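Local coordinates for phosphotriesterase homology protein (Escherichia coli, PDB 1BF6), which hydrolyses phosphorylated glyceryl acetates and some aromatic acetates and propionates, using two zinc ions bound in a TIM-barrel fold of the phosphotriesterase family, at residues Asp193-Leu196 and Lys197-Asp200; Ala227-Arg231 and Gly232-Arg236; Asp258-Leu261 and Thr262-Pro266; Val278-Met281 and Leu282-Pro286. All coordinates share one frame; numbering follows the deposited sequence.

Contact 1: residues Asp193-Leu196 and Lys197-Asp200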
loop_
_atom_site.group_PDB
_atom_site.type_symbol
_atom_site.label_atom_id
_atom_site.label_comp_id
_atom_site.label_asym_id
_atom_site.label_seq_id
_atom_site.Cartn_x
_atom_site.Cartn_y
_atom_site.Cartn_z
ATOM N N ASP A 193 18.983 -7.995 -3.070
ATOM C CA ASP A 193 19.029 -9.425 -2.775
ATOM C C ASP A 193 17.694 -9.940 -2.285
ATOM O O ASP A 193 17.142 -10.869 -2.871
ATOM C CB ASP A 193 20.135 -9.749 -1.777
ATOM C CG ASP A 193 21.512 -9.517 -2.358
ATOM O OD1 ASP A 193 21.720 -9.834 -3.555
ATOM O OD2 ASP A 193 22.386 -9.006 -1.626
ATOM N N ASN A 194 17.148 -9.290 -1.262
ATOM C CA ASN A 194 15.859 -9.692 -0.718
ATOM C C ASN A 194 14.748 -9.582 -1.760
ATOM O O ASN A 194 13.897 -10.454 -1.853
ATOM C CB ASN A 194 15.486 -8.835 0.491
ATOM C CG ASN A 194 16.271 -9.190 1.752
ATOM O OD1 ASN A 194 16.260 -8.420 2.713
ATOM N ND2 ASN A 194 16.947 -10.339 1.758
ATOM N N ILE A 195 14.740 -8.491 -2.526
ATOM C CA ILE A 195 13.709 -8.286 -3.536
ATOM C C ILE A 195 13.705 -9.405 -4.581
ATOM O O ILE A 195 12.641 -9.898 -4.954
ATOM C CB ILE A 195 13.845 -6.882 -4.211
ATOM C CG1 ILE A 195 13.414 -5.791 -3.230
ATOM C CG2 ILE A 195 12.978 -6.784 -5.466
ATOM C CD1 ILE A 195 13.627 -4.399 -3.753
ATOM N N LEU A 196 14.889 -9.810 -5.036
ATOM C CA LEU A 196 15.001 -10.872 -6.037
ATOM C C LEU A 196 14.458 -12.194 -5.477
ATOM O O LEU A 196 13.757 -12.941 -6.173
ATOM C CB LEU A 196 16.459 -11.031 -6.480
ATOM C CG LEU A 196 17.015 -9.843 -7.274
ATOM C CD1 LEU A 196 18.488 -10.054 -7.534
ATOM C CD2 LEU A 196 16.239 -9.681 -8.572
ATOM N N LYS A 197 14.737 -12.444 -4.200
ATOM C CA LYS A 197 14.262 -13.651 -3.532
ATOM C C LYS A 197 12.750 -13.622 -3.388
ATOM O O LYS A 197 12.077 -14.619 -3.677
ATOM C CB LYS A 197 14.950 -13.817 -2.173
ATOM C CG LYS A 197 16.428 -14.156 -2.324
ATOM C CD LYS A 197 17.166 -14.228 -1.000
ATOM C CE LYS A 197 18.636 -14.548 -1.220
ATOM N NZ LYS A 197 19.387 -14.523 0.067
ATOM N N MET A 198 12.204 -12.469 -3.009
ATOM C CA MET A 198 10.757 -12.341 -2.856
ATOM C C MET A 198 10.046 -12.580 -4.175
ATOM O O MET A 198 9.040 -13.295 -4.228
ATOM C CB MET A 198 10.373 -10.969 -2.281
ATOM C CG MET A 198 10.834 -10.762 -0.847
ATOM S SD MET A 198 10.268 -9.215 -0.143
ATOM C CE MET A 198 11.645 -8.168 -0.500
ATOM N N ILE A 199 10.579 -11.993 -5.249
ATOM C CA ILE A 199 9.997 -12.175 -6.570
ATOM C C ILE A 199 10.124 -13.657 -6.993
ATOM O O ILE A 199 9.208 -14.213 -7.590
ATOM C CB ILE A 199 10.677 -11.233 -7.611
ATOM C CG1 ILE A 199 10.297 -9.774 -7.310
ATOM C CG2 ILE A 199 10.282 -11.633 -9.047
ATOM C CD1 ILE A 199 11.023 -8.744 -8.188
ATOM N N ASP A 200 11.236 -14.292 -6.628
ATOM C CA ASP A 200 11.466 -15.692 -6.957
ATOM C C ASP A 200 10.428 -16.601 -6.287
ATOM O O ASP A 200 10.056 -17.631 -6.839
ATOM C CB ASP A 200 12.878 -16.115 -6.564
ATOM C CG ASP A 200 13.270 -17.450 -7.172
ATOM O OD1 ASP A 200 13.321 -17.530 -8.415
ATOM O OD2 ASP A 200 13.506 -18.415 -6.413
#
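M198 folds back along its own helix to meet N194 and I195, and its path shows how a thioether can lie back against the previous turn. CB starts next to the carbonyl oxygens of both residues. With CG beside the backbone N (chi1 -67°), the chain heads back toward the preceding turn, and CG lies 3.2 Å from N194 O. SD runs on past that oxygen, and a bend at chi3 (-93°) turns CE back over the N194 carbonyl, 3.5 Å from N194 O. CE ends 4.0 Å from N194 CB and equally close to I195 CG1, so the tip sits against two side chains. The next residue, I199, packs back on I195 one turn earlier: its CD1 meets I195 CG2 at 3.9 Å, the two crossing at a slant. The backbone is regular alpha-helix, with M198 N donating to N194 O (2.9 Å) and I199 N to I195 O (3.0 Å). Helix 192-200 is the crossover of a beta-alpha-beta unit between parallel strands 181-183 and 204-207. I195, M198 and I199 rest on V205 of the second strand, M198 reaches L165 and L168 of helix 164-173, and I199 turns to L228 of helix 218-230.

Contact 2: residues Ala227-Arg231 and Gly232-Arg236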
loop_
_atom_site.group_PDB
_atom_site.type_symbol
_atom_site.label_atom_id
_atom_site.label_comp_id
_atom_site.label_asym_id
_atom_site.label_seq_id
_atom_site.Cartn_x
_atom_site.Cartn_y
_atom_site.Cartn_z
ATOM N N ALA A 227 17.734 -2.625 -12.175
ATOM C CA ALA A 227 18.204 -3.993 -11.932
ATOM C C ALA A 227 17.066 -4.973 -12.241
ATOM O O ALA A 227 17.285 -6.025 -12.839
ATOM C CB ALA A 227 18.666 -4.150 -10.480
ATOM N N LEU A 228 15.850 -4.595 -11.867
ATOM C CA LEU A 228 14.671 -5.423 -12.105
ATOM C C LEU A 228 14.320 -5.454 -13.593
ATOM O O LEU A 228 14.037 -6.511 -14.153
ATOM C CB LEU A 228 13.495 -4.924 -11.258
ATOM C CG LEU A 228 13.819 -4.980 -9.753
ATOM C CD1 LEU A 228 12.635 -4.479 -8.942
ATOM C CD2 LEU A 228 14.221 -6.392 -9.337
ATOM N N ARG A 229 14.389 -4.299 -14.238
ATOM C CA ARG A 229 14.123 -4.212 -15.666
ATOM C C ARG A 229 15.146 -5.051 -16.453
ATOM O O ARG A 229 14.775 -5.773 -17.388
ATOM C CB ARG A 229 14.204 -2.752 -16.119
ATOM C CG ARG A 229 13.998 -2.572 -17.611
ATOM C CD ARG A 229 14.184 -1.126 -17.995
ATOM N NE ARG A 229 13.975 -0.928 -19.421
ATOM C CZ ARG A 229 14.890 -0.435 -20.242
ATOM N NH1 ARG A 229 16.083 -0.090 -19.775
ATOM N NH2 ARG A 229 14.613 -0.299 -21.529
ATOM N N ASP A 230 16.416 -4.979 -16.056
ATOM C CA ASP A 230 17.488 -5.720 -16.720
ATOM C C ASP A 230 17.302 -7.233 -16.630
ATOM O O ASP A 230 17.813 -7.978 -17.464
ATOM C CB ASP A 230 18.852 -5.386 -16.119
ATOM C CG ASP A 230 19.269 -3.937 -16.337
ATOM O OD1 ASP A 230 18.821 -3.295 -17.318
ATOM O OD2 ASP A 230 20.058 -3.449 -15.501
ATOM N N ARG A 231 16.596 -7.682 -15.601
ATOM C CA ARG A 231 16.360 -9.108 -15.393
ATOM C C ARG A 231 14.971 -9.551 -15.854
ATOM O O ARG A 231 14.565 -10.704 -15.631
ATOM C CB ARG A 231 16.575 -9.454 -13.914
ATOM C CG ARG A 231 18.010 -9.292 -13.458
ATOM C CD ARG A 231 18.094 -9.191 -11.944
ATOM N NE ARG A 231 19.471 -9.179 -11.454
ATOM C CZ ARG A 231 20.299 -8.136 -11.500
ATOM N NH1 ARG A 231 19.908 -6.981 -12.031
ATOM N NH2 ARG A 231 21.523 -8.253 -11.004
ATOM N N GLY A 232 14.261 -8.639 -16.514
ATOM C CA GLY A 232 12.923 -8.915 -17.009
ATOM C C GLY A 232 11.901 -9.176 -15.915
ATOM O O GLY A 232 10.931 -9.913 -16.131
ATOM N N LEU A 233 12.080 -8.503 -14.776
ATOM C CA LEU A 233 11.210 -8.678 -13.606
ATOM C C LEU A 233 10.173 -7.568 -13.338
ATOM O O LEU A 233 9.503 -7.581 -12.302
ATOM C CB LEU A 233 12.081 -8.909 -12.352
ATOM C CG LEU A 233 13.119 -10.038 -12.435
ATOM C CD1 LEU A 233 14.039 -10.025 -11.244
ATOM C CD2 LEU A 233 12.440 -11.394 -12.578
ATOM N N LEU A 234 10.007 -6.632 -14.272
ATOM C CA LEU A 234 9.046 -5.543 -14.080
ATOM C C LEU A 234 7.593 -5.960 -13.889
ATOM O O LEU A 234 6.798 -5.189 -13.347
ATOM C CB LEU A 234 9.131 -4.506 -15.205
ATOM C CG LEU A 234 10.421 -3.689 -15.353
ATOM C CD1 LEU A 234 10.198 -2.640 -16.445
ATOM C CD2 LEU A 234 10.783 -3.000 -14.051
ATOM N N ASN A 235 7.228 -7.165 -14.323
ATOM C CA ASN A 235 5.843 -7.611 -14.149
ATOM C C ASN A 235 5.501 -7.970 -12.687
ATOM O O ASN A 235 4.387 -8.413 -12.407
ATOM C CB ASN A 235 5.501 -8.783 -15.089
ATOM C CG ASN A 235 6.330 -10.031 -14.810
ATOM O OD1 ASN A 235 7.382 -9.986 -14.153
ATOM N ND2 ASN A 235 5.868 -11.162 -15.342
ATOM N N ARG A 236 6.451 -7.775 -11.772
ATOM C CA ARG A 236 6.219 -8.060 -10.348
ATOM C C ARG A 236 6.418 -6.828 -9.459
ATOM O O ARG A 236 6.331 -6.923 -8.232
ATOM C CB ARG A 236 7.123 -9.201 -9.860
ATOM C CG ARG A 236 6.686 -10.584 -10.327
ATOM C CD ARG A 236 5.252 -10.872 -9.915
ATOM N NE ARG A 236 4.823 -12.184 -10.393
ATOM C CZ ARG A 236 4.139 -12.401 -11.516
ATOM N NH1 ARG A 236 3.777 -11.393 -12.304
ATOM N NH2 ARG A 236 3.876 -13.646 -11.892
#
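L228 O takes the N-H of L233 at 2.9 Å while G232 N gives its hydrogen to R229 O at 3.0 Å, the paired bonds of a Schellman motif closing a helix. G232, with its positive phi of 65°, is the C' residue that lets the chain reverse. L228 O also accepts from R231 N, and the two donors approach from opposite faces of its carbonyl plane. R229 O is met differently, its donor standing well above the carbonyl plane. A227 O receives only a weak backbone bond from R231 N, supplemented by the same residue's side chain: the extended R231 brings NH1 to 2.9 Å from it, the oxygen lying at the guanidinium edge and in its plane. Beyond the turn, R236 N donates to L233 O, R236 NH1 reaches N235 O from above its carbonyl plane, and L234 O accepts from N285 ND2. R229 NE pairs with D277 in a salt bridge. L233 CD1 packs on R231 CB at 3.7 Å and crosses L228 at about a right angle, whereas L234 CG settles against R229 CA at 3.8 Å. The turn carries the chain from helix 218-230 toward strand 237-239. L228, R231 and L233 face L196 of helix 192-200, L234 packs against D277 and M281 of helix 275-289, and R236 makes backbone hydrogen bonds with V205 of strand 204-207.

Contact 3: residues Asp258-Leu261 and Thr262-Pro266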
loop_
_atom_site.group_PDB
_atom_site.type_symbol
_atom_site.label_atom_id
_atom_site.label_comp_id
_atom_site.label_asym_id
_atom_site.label_seq_id
_atom_site.Cartn_x
_atom_site.Cartn_y
_atom_site.Cartn_z
ATOM N N ASP A 258 0.851 13.318 -7.061
ATOM C CA ASP A 258 1.287 13.354 -8.460
ATOM C C ASP A 258 2.775 13.582 -8.691
ATOM O O ASP A 258 3.207 13.690 -9.832
ATOM C CB ASP A 258 0.435 14.321 -9.292
ATOM C CG ASP A 258 0.683 15.798 -8.960
ATOM O OD1 ASP A 258 1.398 16.129 -7.986
ATOM O OD2 ASP A 258 0.127 16.634 -9.696
ATOM N N TYR A 259 3.552 13.678 -7.612
ATOM C CA TYR A 259 5.001 13.830 -7.713
ATOM C C TYR A 259 5.528 12.615 -8.477
ATOM O O TYR A 259 6.526 12.696 -9.188
ATOM C CB TYR A 259 5.627 13.864 -6.315
ATOM C CG TYR A 259 7.128 13.892 -6.288
ATOM C CD1 TYR A 259 7.878 12.711 -6.274
ATOM C CD2 TYR A 259 7.811 15.103 -6.224
ATOM C CE1 TYR A 259 9.275 12.745 -6.191
ATOM C CE2 TYR A 259 9.196 15.146 -6.137
ATOM C CZ TYR A 259 9.918 13.970 -6.121
ATOM O OH TYR A 259 11.284 14.036 -6.034
ATOM N N LEU A 260 4.845 11.483 -8.314
ATOM C CA LEU A 260 5.234 10.251 -8.989
ATOM C C LEU A 260 5.265 10.465 -10.501
ATOM O O LEU A 260 6.189 10.017 -11.175
ATOM C CB LEU A 260 4.226 9.136 -8.660
ATOM C CG LEU A 260 4.453 7.766 -9.303
ATOM C CD1 LEU A 260 5.734 7.147 -8.788
ATOM C CD2 LEU A 260 3.266 6.850 -9.000
ATOM N N LEU A 261 4.273 11.187 -11.010
ATOM C CA LEU A 261 4.155 11.424 -12.449
ATOM C C LEU A 261 4.813 12.705 -12.967
ATOM O O LEU A 261 5.298 12.745 -14.103
ATOM C CB LEU A 261 2.675 11.358 -12.849
ATOM C CG LEU A 261 2.054 9.975 -12.560
ATOM C CD1 LEU A 261 0.550 10.008 -12.632
ATOM C CD2 LEU A 261 2.631 8.932 -13.510
ATOM N N THR A 262 4.843 13.742 -12.134
ATOM C CA THR A 262 5.438 15.019 -12.537
ATOM C C THR A 262 6.950 15.015 -12.371
ATOM O O THR A 262 7.658 15.717 -13.100
ATOM C CB THR A 262 4.875 16.207 -11.722
ATOM O OG1 THR A 262 5.253 16.066 -10.345
ATOM C CG2 THR A 262 3.359 16.281 -11.838
ATOM N N THR A 263 7.454 14.172 -11.469
ATOM C CA THR A 263 8.883 14.133 -11.200
ATOM C C THR A 263 9.604 12.790 -11.256
ATOM O O THR A 263 10.591 12.660 -11.971
ATOM C CB THR A 263 9.183 14.805 -9.824
ATOM O OG1 THR A 263 8.578 16.101 -9.782
ATOM C CG2 THR A 263 10.664 14.915 -9.575
ATOM N N PHE A 264 9.131 11.790 -10.506
ATOM C CA PHE A 264 9.819 10.504 -10.474
ATOM C C PHE A 264 9.830 9.730 -11.794
ATOM O O PHE A 264 10.892 9.306 -12.241
ATOM C CB PHE A 264 9.275 9.610 -9.354
ATOM C CG PHE A 264 10.102 8.369 -9.128
ATOM C CD1 PHE A 264 11.292 8.430 -8.416
ATOM C CD2 PHE A 264 9.699 7.134 -9.652
ATOM C CE1 PHE A 264 12.077 7.288 -8.225
ATOM C CE2 PHE A 264 10.479 5.996 -9.461
ATOM C CZ PHE A 264 11.666 6.074 -8.750
ATOM N N ILE A 265 8.657 9.515 -12.388
ATOM C CA ILE A 265 8.578 8.785 -13.661
ATOM C C ILE A 265 9.377 9.511 -14.763
ATOM O O ILE A 265 10.048 8.862 -15.564
ATOM C CB ILE A 265 7.108 8.469 -14.065
ATOM C CG1 ILE A 265 6.506 7.465 -13.061
ATOM C CG2 ILE A 265 7.039 7.894 -15.491
ATOM C CD1 ILE A 265 7.303 6.164 -12.930
ATOM N N PRO A 266 9.301 10.862 -14.830
ATOM C CA PRO A 266 10.095 11.543 -15.869
ATOM C C PRO A 266 11.593 11.240 -15.693
ATOM O O PRO A 266 12.288 10.987 -16.668
ATOM C CB PRO A 266 9.768 13.009 -15.634
ATOM C CG PRO A 266 8.318 12.951 -15.307
ATOM C CD PRO A 266 8.263 11.770 -14.310
HETATM O O HOH W 1 3.769 17.226 -8.532
#
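L260, L261, F264 and I265 form the apolar centre of this helical turn. L261 and I265 lie side by side and point the same way, CD2 of the leucine 4.2 Å from CG1 of the isoleucine. L260 reaches I265 CG1 through CG and sends CD1 to 4.1 Å from F264 CD2, its side chain slanting across that of the phenylalanine. Farther out, an aromatic ring takes over. Y259 has CG anti to its backbone N (chi1 175°), which lays the ring alongside the next turn, and T263 CB sits over one face, 3.8 Å from the centroid and 14° off the normal, a CH-pi contact. The threonine methyl, CG2, extends the cover toward the phenol end of the ring, near CZ and OH. Backbone carbonyls form the next layer. Y259 O accepts from both T263 N and F264 N, and L260 O from I265 N at 2.8 Å, a step of five residues. At the polar edge a water bridges D258 OD1 (2.7 Å) and T262 OG1 (2.6 Å), while OD1 is also held by a salt bridge from K250. D258 O accepts from T262 N (2.8 Å) and L261 N. The five-residue steps mark a pi-type turn leading into P266. A proline, lacking an N-H, leaves a carbonyl of the turn before without its usual donor, and a pi-type turn with a kink is a known way for a helix to take one in mid-course, here in helix 259-270.

Contact 4: residues Val278-Met281 and Leu282-Pro286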
loop_
_atom_site.group_PDB
_atom_site.type_symbol
_atom_site.label_atom_id
_atom_site.label_comp_id
_atom_site.label_asym_id
_atom_site.label_seq_id
_atom_site.Cartn_x
_atom_site.Cartn_y
_atom_site.Cartn_z
ATOM N N VAL A 278 7.095 1.601 -18.028
ATOM C CA VAL A 278 6.373 2.352 -17.005
ATOM C C VAL A 278 4.939 1.830 -16.865
ATOM O O VAL A 278 4.468 1.579 -15.755
ATOM C CB VAL A 278 6.330 3.877 -17.355
ATOM C CG1 VAL A 278 5.399 4.634 -16.394
ATOM C CG2 VAL A 278 7.738 4.472 -17.336
ATOM N N ASP A 279 4.263 1.630 -17.998
ATOM C CA ASP A 279 2.873 1.166 -17.993
ATOM C C ASP A 279 2.693 -0.240 -17.414
ATOM O O ASP A 279 1.627 -0.563 -16.904
ATOM C CB ASP A 279 2.234 1.302 -19.391
ATOM C CG ASP A 279 2.034 2.771 -19.811
ATOM O OD1 ASP A 279 2.306 3.680 -18.995
ATOM O OD2 ASP A 279 1.585 3.022 -20.953
ATOM N N VAL A 280 3.737 -1.059 -17.473
ATOM C CA VAL A 280 3.665 -2.400 -16.899
ATOM C C VAL A 280 3.487 -2.243 -15.376
ATOM O O VAL A 280 2.587 -2.848 -14.777
ATOM C CB VAL A 280 4.938 -3.223 -17.197
ATOM C CG1 VAL A 280 5.004 -4.461 -16.309
ATOM C CG2 VAL A 280 4.940 -3.660 -18.650
ATOM N N MET A 281 4.304 -1.376 -14.772
ATOM C CA MET A 281 4.234 -1.161 -13.328
ATOM C C MET A 281 3.004 -0.386 -12.873
ATOM O O MET A 281 2.350 -0.781 -11.904
ATOM C CB MET A 281 5.509 -0.477 -12.820
ATOM C CG MET A 281 6.801 -1.239 -13.124
ATOM S SD MET A 281 8.287 -0.357 -12.580
ATOM C CE MET A 281 8.515 0.814 -13.924
ATOM N N LEU A 282 2.650 0.680 -13.594
ATOM C CA LEU A 282 1.509 1.517 -13.223
ATOM C C LEU A 282 0.109 1.096 -13.652
ATOM O O LEU A 282 -0.869 1.476 -13.011
ATOM C CB LEU A 282 1.742 2.972 -13.660
ATOM C CG LEU A 282 2.832 3.774 -12.943
ATOM C CD1 LEU A 282 2.887 5.192 -13.545
ATOM C CD2 LEU A 282 2.532 3.844 -11.440
ATOM N N ARG A 283 -0.004 0.351 -14.751
ATOM C CA ARG A 283 -1.317 -0.061 -15.227
ATOM C C ARG A 283 -1.520 -1.572 -15.291
ATOM O O ARG A 283 -2.479 -2.089 -14.718
ATOM C CB ARG A 283 -1.621 0.560 -16.604
ATOM C CG ARG A 283 -2.997 0.196 -17.182
ATOM C CD ARG A 283 -3.052 0.390 -18.700
ATOM N NE ARG A 283 -2.786 1.781 -19.056
ATOM C CZ ARG A 283 -1.930 2.192 -19.995
ATOM N NH1 ARG A 283 -1.232 1.323 -20.724
ATOM N NH2 ARG A 283 -1.730 3.496 -20.160
ATOM N N GLU A 284 -0.624 -2.277 -15.980
ATOM C CA GLU A 284 -0.768 -3.721 -16.143
ATOM C C GLU A 284 -0.765 -4.489 -14.830
ATOM O O GLU A 284 -1.740 -5.170 -14.498
ATOM C CB GLU A 284 0.304 -4.276 -17.073
ATOM C CG GLU A 284 0.234 -3.717 -18.485
ATOM C CD GLU A 284 1.071 -4.514 -19.482
ATOM O OE1 GLU A 284 1.437 -5.679 -19.179
ATOM O OE2 GLU A 284 1.352 -3.977 -20.578
ATOM N N ASN A 285 0.315 -4.347 -14.076
ATOM C CA ASN A 285 0.451 -5.036 -12.793
ATOM C C ASN A 285 -0.732 -4.849 -11.838
ATOM O O ASN A 285 -1.292 -5.831 -11.364
ATOM C CB ASN A 285 1.784 -4.675 -12.106
ATOM C CG ASN A 285 2.985 -5.274 -12.809
ATOM O OD1 ASN A 285 2.849 -6.038 -13.765
ATOM N ND2 ASN A 285 4.171 -4.931 -12.337
ATOM N N PRO A 286 -1.142 -3.598 -11.559
ATOM C CA PRO A 286 -2.274 -3.368 -10.651
ATOM C C PRO A 286 -3.577 -4.000 -11.149
ATOM O O PRO A 286 -4.350 -4.560 -10.361
ATOM C CB PRO A 286 -2.391 -1.848 -10.630
ATOM C CG PRO A 286 -0.993 -1.394 -10.832
ATOM C CD PRO A 286 -0.501 -2.318 -11.922
#
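D279 O is gripped by two backbone donors, R283 N at 2.9 Å and E284 N at 3.0 Å. The second lies in the carbonyl plane and the first stands above it, the double acceptance that goes with a turn widened from alpha to pi type. V280 O continues the wider spacing with N285 N at 2.8 Å. P286 has no N-H to offer the turn before it, and the helix kinks there, with CD resting by M281 O. The side chains of D279 and R283 lie side by side, pointing the same way. The arginine bends at chi3 (-60°), bringing NH1 to 3.3 Å from D279 OD2. The hydrogen bond within this salt bridge is weak, being long and bent at 125°; the carboxylate and guanidinium planes are 64° apart. The other carboxylate oxygen, OD1, is more firmly held, by Y7 OH and Q275 NE2, which would fix the acid's rotation. Both D279 and R283 belong to the experimentally established beta-D-glucose site. V278 CG1 makes an apolar contact with L282 CD1 at 3.8 Å, and V280 CG2 lies against the E284 carboxylate, 4.0 Å from CD. The buried N285 passes beside V280 CG1, and its ND2 donates to V237 O, tying the helix to strand 237-239. Helix 275-289 is thereby set among several elements: L282 on L260 and L261 of helix 259-270, P286 on M238 of strand 237-239 and T8 of strand 7-12, and R283 on Y7 of that same strand.

How the contacts relate
The four local contacts follow one another in the chain and show how a helix turn adapts to its place. Contact 1 is regular alpha-helix packed by aliphatic and thioether groups, contact 2 a helix end closed by backbone donors, and contacts 3 and 4 each have a pi-type turn before a proline. Contact 4 is the most buried and the only one holding sugar-site residues, while contacts 1 and 2 each have three exposed residues. Contacts 1 and 2 pack on one another through apolar side chains, as do contacts 3 and 4, whose helices are consecutive in the chain. Contacts 2 and 4 add a hydrogen bond to their packing.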